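APL1 (Anopheles gambiae, PDB 3O6N) probably acts with the leucine-rich repeat protein LRIM1 in a heterodimeric complex that regulates complement-like immunity in the mosquito. Local coordinates at residues 71-76 with 97-102; 251-256 with 275-280; 138-143 with 162-167. All coordinates share one frame; numbering follows the deposited sequence. Where two conformers were deposited one is given.

Contact 1 (71-76 with 97-102)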
loop_
_atom_site.group_PDB
_atom_site.type_symbol
_atom_site.label_atom_id
_atom_site.label_comp_id
_atom_site.label_asym_id
_atom_site.label_seq_id
_atom_site.Cartn_x
_atom_site.Cartn_y
_atom_site.Cartn_z
ATOM N N VAL A 71 15.482 26.976 -10.546
ATOM C CA VAL A 71 14.468 26.328 -9.724
ATOM C C VAL A 71 14.959 24.976 -9.210
ATOM O O VAL A 71 15.499 24.171 -9.968
ATOM C CB VAL A 71 13.153 26.124 -10.505
ATOM C CG1 VAL A 71 12.116 25.428 -9.633
ATOM C CG2 VAL A 71 12.619 27.462 -11.012
ATOM N N GLU A 72 14.776 24.739 -7.916
ATOM C CA GLU A 72 15.175 23.476 -7.304
ATOM C C GLU A 72 13.947 22.653 -6.939
ATOM O O GLU A 72 13.955 21.427 -7.049
ATOM C CB GLU A 72 16.038 23.724 -6.065
ATOM C CG GLU A 72 17.342 24.447 -6.365
ATOM C CD GLU A 72 18.210 24.624 -5.135
ATOM O OE1 GLU A 72 17.704 24.414 -4.012
ATOM O OE2 GLU A 72 19.399 24.973 -5.294
ATOM N N LEU A 73 12.895 23.341 -6.510
ATOM C CA LEU A 73 11.624 22.702 -6.194
ATOM C C LEU A 73 10.503 23.369 -6.980
ATOM O O LEU A 73 10.208 24.547 -6.781
ATOM C CB LEU A 73 11.339 22.784 -4.693
ATOM C CG LEU A 73 10.180 21.947 -4.140
ATOM C CD1 LEU A 73 10.303 21.801 -2.631
ATOM C CD2 LEU A 73 8.826 22.534 -4.518
ATOM N N LEU A 74 9.883 22.613 -7.877
ATOM C CA LEU A 74 8.802 23.140 -8.698
ATOM C C LEU A 74 7.484 22.449 -8.357
ATOM O O LEU A 74 7.327 21.243 -8.556
ATOM C CB LEU A 74 9.125 22.974 -10.183
ATOM C CG LEU A 74 8.079 23.460 -11.186
ATOM C CD1 LEU A 74 7.853 24.958 -11.046
ATOM C CD2 LEU A 74 8.504 23.116 -12.600
ATOM N N ASN A 75 6.541 23.222 -7.834
ATOM C CA ASN A 75 5.241 22.689 -7.457
ATOM C C ASN A 75 4.168 23.050 -8.481
ATOM O O ASN A 75 3.656 24.170 -8.492
ATOM C CB ASN A 75 4.851 23.193 -6.066
ATOM C CG ASN A 75 3.615 22.505 -5.522
ATOM O OD1 ASN A 75 2.844 21.910 -6.273
ATOM N ND2 ASN A 75 3.419 22.588 -4.209
ATOM N N LEU A 76 3.841 22.095 -9.346
ATOM C CA LEU A 76 2.788 22.282 -10.335
ATOM C C LEU A 76 1.561 21.429 -10.005
ATOM O O LEU A 76 0.787 21.068 -10.892
ATOM C CB LEU A 76 3.302 21.950 -11.735
ATOM C CG LEU A 76 4.539 22.740 -12.178
ATOM C CD1 LEU A 76 5.112 22.188 -13.471
ATOM C CD2 LEU A 76 4.208 24.222 -12.319
ATOM N N LYS A 97 13.256 18.538 -7.081
ATOM C CA LYS A 97 11.953 17.997 -6.715
ATOM C C LYS A 97 10.870 18.574 -7.616
ATOM O O LYS A 97 10.709 19.790 -7.703
ATOM C CB LYS A 97 11.645 18.278 -5.244
ATOM C CG LYS A 97 12.642 17.653 -4.281
ATOM C CD LYS A 97 12.332 18.020 -2.842
ATOM C CE LYS A 97 13.330 17.382 -1.891
ATOM N NZ LYS A 97 14.730 17.762 -2.235
ATOM N N LEU A 98 10.140 17.692 -8.293
ATOM C CA LEU A 98 9.140 18.110 -9.270
ATOM C C LEU A 98 7.781 17.516 -8.931
ATOM O O LEU A 98 7.614 16.298 -8.912
ATOM C CB LEU A 98 9.556 17.688 -10.681
ATOM C CG LEU A 98 8.608 18.048 -11.829
ATOM C CD1 LEU A 98 8.317 19.539 -11.849
ATOM C CD2 LEU A 98 9.198 17.610 -13.159
ATOM N N TYR A 99 6.809 18.383 -8.671
ATOM C CA TYR A 99 5.472 17.930 -8.319
ATOM C C TYR A 99 4.482 18.309 -9.410
ATOM O O TYR A 99 4.270 19.489 -9.686
ATOM C CB TYR A 99 5.054 18.518 -6.972
ATOM C CG TYR A 99 6.016 18.182 -5.857
ATOM C CD1 TYR A 99 5.890 16.998 -5.140
ATOM C CD2 TYR A 99 7.057 19.038 -5.530
ATOM C CE1 TYR A 99 6.770 16.684 -4.120
ATOM C CE2 TYR A 99 7.942 18.732 -4.511
ATOM C CZ TYR A 99 7.793 17.554 -3.811
ATOM O OH TYR A 99 8.672 17.248 -2.799
ATOM N N MET A 100 3.889 17.297 -10.036
ATOM C CA MET A 100 2.938 17.515 -11.120
ATOM C C MET A 100 1.693 16.657 -10.935
ATOM O O MET A 100 1.042 16.264 -11.905
ATOM C CB MET A 100 3.592 17.236 -12.479
ATOM C CG MET A 100 4.661 18.247 -12.865
ATOM S SD MET A 100 5.198 18.107 -14.583
ATOM C CE MET A 100 6.116 16.580 -14.529
ATOM N N GLY A 101 1.364 16.376 -9.680
ATOM C CA GLY A 101 0.212 15.553 -9.362
ATOM C C GLY A 101 -1.089 16.326 -9.454
ATOM O O GLY A 101 -1.089 17.555 -9.551
ATOM N N PHE A 102 -2.201 15.597 -9.434
ATOM C CA PHE A 102 -3.524 16.204 -9.412
ATOM C C PHE A 102 -3.755 17.111 -10.619
ATOM O O PHE A 102 -4.228 18.237 -10.492
ATOM C CB PHE A 102 -3.728 16.943 -8.090
ATOM C CG PHE A 102 -3.238 16.165 -6.896
ATOM C CD1 PHE A 102 -4.001 15.143 -6.360
ATOM C CD2 PHE A 102 -2.000 16.433 -6.336
ATOM C CE1 PHE A 102 -3.547 14.414 -5.271
ATOM C CE2 PHE A 102 -1.538 15.708 -5.250
ATOM C CZ PHE A 102 -2.315 14.697 -4.716
#
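Strands 73-75 and 97-99 are neighbouring parallel rungs of the leucine-rich repeat solenoid, with Leu-73, Leu-74 and Asn-75 paired with Lys-97, Leu-98 and Tyr-99. Their axes lie 4.9 Å apart and run almost parallel. Four backbone bonds join them in a zigzag. Lys-97 N gives to Glu-72 O, Leu-74 N to Lys-97 O, Tyr-99 N to Leu-74 O, and Leu-76 N to Tyr-99 O. The last is the shortest, with Leu-76 N 2.7 Å from Tyr-99 O, and it is also the least straight, at 146°.

On the buried face Leu-74 and Leu-98 lie side by side and point the same way. Methyl CD2 of Leu-74 meets CD1 of Leu-98 at 3.7 Å. Leu-76 continues this row, its CD1 resting 4.0 Å from Met-100 CG. Val-50 and Phe-52 of the preceding rung extend the apolar layer on one side, and Leu-122 on the other.

On the partly exposed face of Leu-73, Asn-75 and Tyr-99, the tyrosine has CG anti to the carbonyl carbon (chi1 -57°), which swings the ring edge back toward Leu-73. CE2 of Tyr-99 is 3.9 Å from CD2 of Leu-73. Asn-75 OD1 lies 4.1 Å from Tyr-99 CB, but its hydrogen bond is with Asn-77 N.

Just past the strands, Asn-103 ND2 bonds to both Leu-76 O and Met-100 O, as the consensus asparagine of such repeats does. The four backbone bonds hold the strands at normal sheet spacing, while the leucine row makes the buried face apolar. The face of Tyr-99 stays mixed, with an aromatic edge on an aliphatic side chain.

Contact 2 (251-256 with 275-280)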
loop_
_atom_site.group_PDB
_atom_site.type_symbol
_atom_site.label_atom_id
_atom_site.label_comp_id
_atom_site.label_asym_id
_atom_site.label_seq_id
_atom_site.Cartn_x
_atom_site.Cartn_y
_atom_site.Cartn_z
ATOM N N VAL A 251 6.390 -7.914 11.050
ATOM C CA VAL A 251 5.660 -7.520 12.251
ATOM C C VAL A 251 4.159 -7.600 12.002
ATOM O O VAL A 251 3.390 -7.968 12.892
ATOM C CB VAL A 251 6.041 -6.105 12.713
ATOM C CG1 VAL A 251 5.082 -5.609 13.799
ATOM C CG2 VAL A 251 7.481 -6.088 13.210
ATOM N N GLU A 252 3.748 -7.259 10.786
ATOM C CA GLU A 252 2.349 -7.373 10.388
ATOM C C GLU A 252 2.216 -7.934 8.979
ATOM O O GLU A 252 2.909 -7.495 8.056
ATOM C CB GLU A 252 1.645 -6.010 10.461
ATOM C CG GLU A 252 0.322 -5.976 9.699
ATOM C CD GLU A 252 -0.415 -4.652 9.819
ATOM O OE1 GLU A 252 -0.121 -3.876 10.749
ATOM O OE2 GLU A 252 -1.293 -4.391 8.974
ATOM N N VAL A 253 1.333 -8.914 8.815
ATOM C CA VAL A 253 0.970 -9.368 7.479
ATOM C C VAL A 253 -0.544 -9.513 7.379
ATOM O O VAL A 253 -1.191 -10.076 8.273
ATOM C CB VAL A 253 1.693 -10.683 7.083
ATOM C CG1 VAL A 253 1.317 -11.811 8.031
ATOM C CG2 VAL A 253 1.367 -11.052 5.644
ATOM N N ASP A 254 -1.114 -8.965 6.313
ATOM C CA ASP A 254 -2.553 -9.059 6.104
ATOM C C ASP A 254 -2.829 -9.966 4.914
ATOM O O ASP A 254 -2.504 -9.628 3.773
ATOM C CB ASP A 254 -3.167 -7.668 5.887
ATOM C CG ASP A 254 -4.688 -7.682 5.935
ATOM O OD1 ASP A 254 -5.284 -8.771 5.813
ATOM O OD2 ASP A 254 -5.291 -6.598 6.091
ATOM N N LEU A 255 -3.408 -11.129 5.200
ATOM C CA LEU A 255 -3.753 -12.121 4.192
ATOM C C LEU A 255 -5.266 -12.237 4.016
ATOM O O LEU A 255 -5.751 -13.193 3.414
ATOM C CB LEU A 255 -3.212 -13.494 4.610
ATOM C CG LEU A 255 -1.702 -13.557 4.858
ATOM C CD1 LEU A 255 -1.308 -14.895 5.468
ATOM C CD2 LEU A 255 -0.964 -13.323 3.565
ATOM N N SER A 256 -6.012 -11.273 4.547
ATOM C CA SER A 256 -7.472 -11.339 4.487
ATOM C C SER A 256 -7.965 -11.279 3.045
ATOM O O SER A 256 -7.276 -10.764 2.166
ATOM C CB SER A 256 -8.115 -10.228 5.324
ATOM O OG SER A 256 -7.828 -8.945 4.798
ATOM N N GLU A 275 3.691 -9.676 15.110
ATOM C CA GLU A 275 2.719 -9.260 16.126
ATOM C C GLU A 275 1.271 -9.296 15.645
ATOM O O GLU A 275 0.358 -9.556 16.431
ATOM C CB GLU A 275 3.041 -7.857 16.650
ATOM C CG GLU A 275 4.348 -7.750 17.423
ATOM C CD GLU A 275 4.535 -6.387 18.069
ATOM O OE1 GLU A 275 3.566 -5.597 18.098
ATOM O OE2 GLU A 275 5.653 -6.105 18.548
ATOM N N ARG A 276 1.062 -9.034 14.358
ATOM C CA ARG A 276 -0.291 -8.922 13.819
ATOM C C ARG A 276 -0.482 -9.770 12.562
ATOM O O ARG A 276 0.227 -9.607 11.566
ATOM C CB ARG A 276 -0.636 -7.447 13.547
ATOM C CG ARG A 276 -0.449 -6.547 14.767
ATOM C CD ARG A 276 -0.839 -5.089 14.492
ATOM N NE ARG A 276 0.012 -4.460 13.485
ATOM C CZ ARG A 276 1.176 -3.867 13.741
ATOM N NH1 ARG A 276 1.647 -3.823 14.981
ATOM N NH2 ARG A 276 1.875 -3.317 12.754
ATOM N N LEU A 277 -1.445 -10.683 12.628
ATOM C CA LEU A 277 -1.715 -11.612 11.543
ATOM C C LEU A 277 -3.196 -11.583 11.208
ATOM O O LEU A 277 -4.027 -12.052 11.992
ATOM C CB LEU A 277 -1.296 -13.028 11.957
ATOM C CG LEU A 277 -1.550 -14.200 11.002
ATOM C CD1 LEU A 277 -0.888 -13.966 9.651
ATOM C CD2 LEU A 277 -1.048 -15.508 11.619
ATOM N N TYR A 278 -3.527 -11.021 10.051
ATOM C CA TYR A 278 -4.918 -10.915 9.628
ATOM C C TYR A 278 -5.224 -11.941 8.549
ATOM O O TYR A 278 -4.542 -11.994 7.525
ATOM C CB TYR A 278 -5.226 -9.497 9.130
ATOM C CG TYR A 278 -4.907 -8.409 10.130
ATOM C CD1 TYR A 278 -5.806 -8.076 11.144
ATOM C CD2 TYR A 278 -3.714 -7.698 10.055
ATOM C CE1 TYR A 278 -5.518 -7.066 12.055
ATOM C CE2 TYR A 278 -3.420 -6.694 10.964
ATOM C CZ TYR A 278 -4.323 -6.382 11.958
ATOM O OH TYR A 278 -4.020 -5.385 12.855
ATOM N N ILE A 279 -6.235 -12.773 8.794
ATOM C CA ILE A 279 -6.611 -13.808 7.843
ATOM C C ILE A 279 -8.133 -13.910 7.712
ATOM O O ILE A 279 -8.676 -15.000 7.523
ATOM C CB ILE A 279 -6.053 -15.202 8.270
ATOM C CG1 ILE A 279 -4.784 -15.041 9.111
ATOM C CG2 ILE A 279 -5.784 -16.066 7.049
ATOM C CD1 ILE A 279 -4.069 -16.352 9.412
ATOM N N SER A 280 -8.830 -12.784 7.816
ATOM C CA SER A 280 -10.289 -12.836 7.750
ATOM C C SER A 280 -10.731 -13.099 6.320
ATOM O O SER A 280 -9.968 -12.881 5.378
ATOM C CB SER A 280 -10.917 -11.531 8.253
ATOM O OG SER A 280 -10.889 -10.534 7.240
#
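CG of Glu-252 is anti to its backbone N (chi1 164°) and CG of Arg-276 anti to its carbonyl carbon (chi1 -54°), and with the bend of Arg-276 at chi3 this brings the two charged ends together. The arginine turns its guanidinium edge to the glutamate. NE and NH2 both reach one oxygen. Arg-276 NE is 2.8 Å from Glu-252 OE1, and Arg-276 NH2 is 2.9 Å from the same atom. The acid oxygen lies in the guanidinium plane, yet the two flat groups stand 88° apart. NH2 uses the anti lone pair of OE1, whereas NE approaches from above the carboxylate plane. The other oxygen, OE2 of Glu-252, lies 3.7 Å from CE2 of Tyr-278 and has a long, weak ion pair with Lys-232.

Beneath this salt bridge run parallel strands 252-254 and 276-278, joined by backbone bonds. Just ahead of the regular pairing, Val-251 O is shared by two successive N-H groups, those of Glu-275 and Arg-276. On the opposite, buried face, Val-253 CG1 presses on Leu-277 CD1 at 3.5 Å, tighter than usual for two carbons. Leu-231 and Leu-300 of the flanking rungs pack beside this pair.

At the end of the strand, Asp-254 OD1 accepts from Ser-256 N at 2.9 Å, an Asx turn that leads the chain out of the rung. The same OD1 touches Tyr-278 CB at 3.4 Å. Asn-258 and Asn-282 both bond to Leu-255 O, as consensus asparagines of leucine-rich repeats do. The chemistry is two-sided: charges pair on the partly exposed face, where Arg-276 probably offsets much of the charge of Glu-252, and hydrocarbon fills the core.

Contact 3 (138-143 with 162-167)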
loop_
_atom_site.group_PDB
_atom_site.type_symbol
_atom_site.label_atom_id
_atom_site.label_comp_id
_atom_site.label_asym_id
_atom_site.label_seq_id
_atom_site.Cartn_x
_atom_site.Cartn_y
_atom_site.Cartn_z
ATOM N N HIS A 138 15.831 7.142 -17.735
ATOM C CA HIS A 138 17.186 6.669 -17.999
ATOM C C HIS A 138 18.248 7.706 -17.648
ATOM O O HIS A 138 19.412 7.362 -17.452
ATOM C CB HIS A 138 17.336 6.203 -19.452
ATOM C CG HIS A 138 16.703 4.871 -19.721
ATOM N ND1 HIS A 138 16.873 4.189 -20.906
ATOM C CD2 HIS A 138 15.899 4.096 -18.953
ATOM C CE1 HIS A 138 16.201 3.051 -20.858
ATOM N NE2 HIS A 138 15.602 2.971 -19.685
ATOM N N ASN A 139 17.844 8.970 -17.557
ATOM C CA ASN A 139 18.771 10.041 -17.211
ATOM C C ASN A 139 18.499 10.691 -15.855
ATOM O O ASN A 139 18.930 11.816 -15.606
ATOM C CB ASN A 139 18.796 11.110 -18.314
ATOM C CG ASN A 139 19.240 10.555 -19.653
ATOM O OD1 ASN A 139 20.394 10.163 -19.824
ATOM N ND2 ASN A 139 18.327 10.527 -20.615
ATOM N N THR A 140 17.787 9.986 -14.981
ATOM C CA THR A 140 17.523 10.494 -13.638
ATOM C C THR A 140 18.007 9.503 -12.580
ATOM O O THR A 140 17.207 8.939 -11.840
ATOM C CB THR A 140 16.025 10.792 -13.421
ATOM O OG1 THR A 140 15.264 9.587 -13.584
ATOM C CG2 THR A 140 15.537 11.839 -14.421
ATOM N N PRO A 141 19.331 9.306 -12.499
ATOM C CA PRO A 141 19.929 8.281 -11.635
ATOM C C PRO A 141 19.777 8.591 -10.149
ATOM O O PRO A 141 19.931 7.691 -9.323
ATOM C CB PRO A 141 21.407 8.318 -12.036
ATOM C CG PRO A 141 21.626 9.738 -12.457
ATOM C CD PRO A 141 20.356 10.151 -13.140
ATOM N N LYS A 142 19.471 9.842 -9.816
ATOM C CA LYS A 142 19.349 10.255 -8.418
ATOM C C LYS A 142 17.942 10.086 -7.853
ATOM O O LYS A 142 17.706 10.370 -6.680
ATOM C CB LYS A 142 19.799 11.710 -8.239
ATOM C CG LYS A 142 21.295 11.886 -8.010
ATOM C CD LYS A 142 22.117 11.378 -9.180
ATOM C CE LYS A 142 23.606 11.601 -8.943
ATOM N NZ LYS A 142 24.426 11.208 -10.124
ATOM N N LEU A 143 17.013 9.623 -8.682
ATOM C CA LEU A 143 15.613 9.513 -8.277
ATOM C C LEU A 143 15.439 8.595 -7.067
ATOM O O LEU A 143 15.821 7.425 -7.106
ATOM C CB LEU A 143 14.762 9.010 -9.446
ATOM C CG LEU A 143 13.241 9.083 -9.270
ATOM C CD1 LEU A 143 12.790 10.531 -9.146
ATOM C CD2 LEU A 143 12.546 8.404 -10.440
ATOM N N GLN A 162 16.155 0.850 -14.714
ATOM C CA GLN A 162 17.541 0.409 -14.872
ATOM C C GLN A 162 18.555 1.414 -14.315
ATOM O O GLN A 162 19.570 1.027 -13.726
ATOM C CB GLN A 162 17.854 0.108 -16.344
ATOM C CG GLN A 162 17.893 1.338 -17.248
ATOM C CD GLN A 162 18.339 1.018 -18.669
ATOM O OE1 GLN A 162 17.941 0.005 -19.246
ATOM N NE2 GLN A 162 19.172 1.883 -19.236
ATOM N N ALA A 163 18.274 2.703 -14.488
ATOM C CA ALA A 163 19.205 3.746 -14.067
ATOM C C ALA A 163 18.964 4.248 -12.642
ATOM O O ALA A 163 19.862 4.832 -12.029
ATOM C CB ALA A 163 19.175 4.914 -15.054
ATOM N N THR A 164 17.766 4.014 -12.116
ATOM C CA THR A 164 17.389 4.544 -10.807
ATOM C C THR A 164 17.792 3.591 -9.687
ATOM O O THR A 164 16.951 3.035 -8.987
ATOM C CB THR A 164 15.875 4.862 -10.724
ATOM O OG1 THR A 164 15.115 3.669 -10.957
ATOM C CG2 THR A 164 15.490 5.919 -11.754
ATOM N N THR A 165 19.098 3.419 -9.525
ATOM C CA THR A 165 19.638 2.436 -8.595
ATOM C C THR A 165 19.607 2.903 -7.140
ATOM O O THR A 165 20.098 2.210 -6.246
ATOM C CB THR A 165 21.076 2.051 -8.993
ATOM O OG1 THR A 165 21.868 3.239 -9.088
ATOM C CG2 THR A 165 21.069 1.361 -10.345
ATOM N N SER A 166 19.020 4.071 -6.902
ATOM C CA SER A 166 18.847 4.562 -5.541
ATOM C C SER A 166 17.377 4.806 -5.218
ATOM O O SER A 166 17.056 5.444 -4.221
ATOM C CB SER A 166 19.653 5.842 -5.317
ATOM O OG SER A 166 21.043 5.581 -5.360
ATOM N N LEU A 167 16.491 4.299 -6.068
ATOM C CA LEU A 167 15.058 4.507 -5.887
ATOM C C LEU A 167 14.582 3.817 -4.614
ATOM O O LEU A 167 14.741 2.606 -4.457
ATOM C CB LEU A 167 14.279 3.983 -7.097
ATOM C CG LEU A 167 12.760 4.166 -7.049
ATOM C CD1 LEU A 167 12.406 5.643 -6.982
ATOM C CD2 LEU A 167 12.116 3.511 -8.260
HETATM O O HOH W 1 21.757 6.015 -8.108
#
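His-138 and Gln-162 supply the flat stack of this contact. The side-chain amide of Gln-162 lies over one face of the imidazole, and the two planes are only 4° apart. Gln-162 NE2 sits above the ring centre, and Gln-162 CD is 3.5 Å from His-138 NE2. The rotation of the ring is further fixed by a hydrogen bond from His-138 NE2 to Asp-159 O.

The backbones meet through CA-H...O contacts. Pro-141 CA is 3.5 Å from Ala-163 O. Leu-167 CA is 3.3 Å from Leu-143 O. Between the stack and these contacts, the methyl CB of Ala-163 comes within 3.4 Å of His-138 O.

Side-chain packing forms the inner side. Thr-164 holds OG1 between its backbone N and carbonyl carbon (chi1 60°), where it bonds to Phe-161 O. This leaves CG2 to meet the preceding turn, 3.9 Å from Leu-143 CB and, in a methyl-to-carbonyl van der Waals contact, 3.5 Å from Thr-140 O. Thr-140 has the same torsion and a similar but weak bond to Phe-137 O. Deeper in, Leu-143 CG faces Leu-167 CD1 at 4.2 Å.

One water links the turns. It donates to Pro-141 O at 2.8 Å and also bonds to the hydroxyls of Thr-165 and Ser-166.

Each segment is itself a compact turn. Thr-140 to Leu-143 form a type I beta turn, closed by Leu-143 N on Thr-140 O. The second segment turns at Thr-164 in an inverse gamma turn, with a weak bond from Thr-165 N to Ala-163 O. Both lie in the loops that lead into the next strand, 145-147 and 169-171. Irregular turns stacked from one coil to the next, with a leucine tucked inward from each, are typical of the non-strand side of a leucine-rich repeat solenoid.

All three contacts join successive coils of one leucine-rich repeat solenoid. Contacts 1 and 2 belong to the strand side, contact 3 to the loops that return the chain to it. Contacts 1 and 2 share the parallel hydrogen-bonded pairing, yet their centres are 37 Å apart, on opposite sides of the chain's centre. Contact 3 lies nearer to contact 1, with centres 18 Å apart. Each is partly buried, but contact 3 alone includes exposed residues. Core chemistry is alike in all, aliphatic on aliphatic. Away from the core the chemistry differs: an aromatic edge in contact 1, a salt bridge in contact 2, and an amide stack with a bridging water in contact 3.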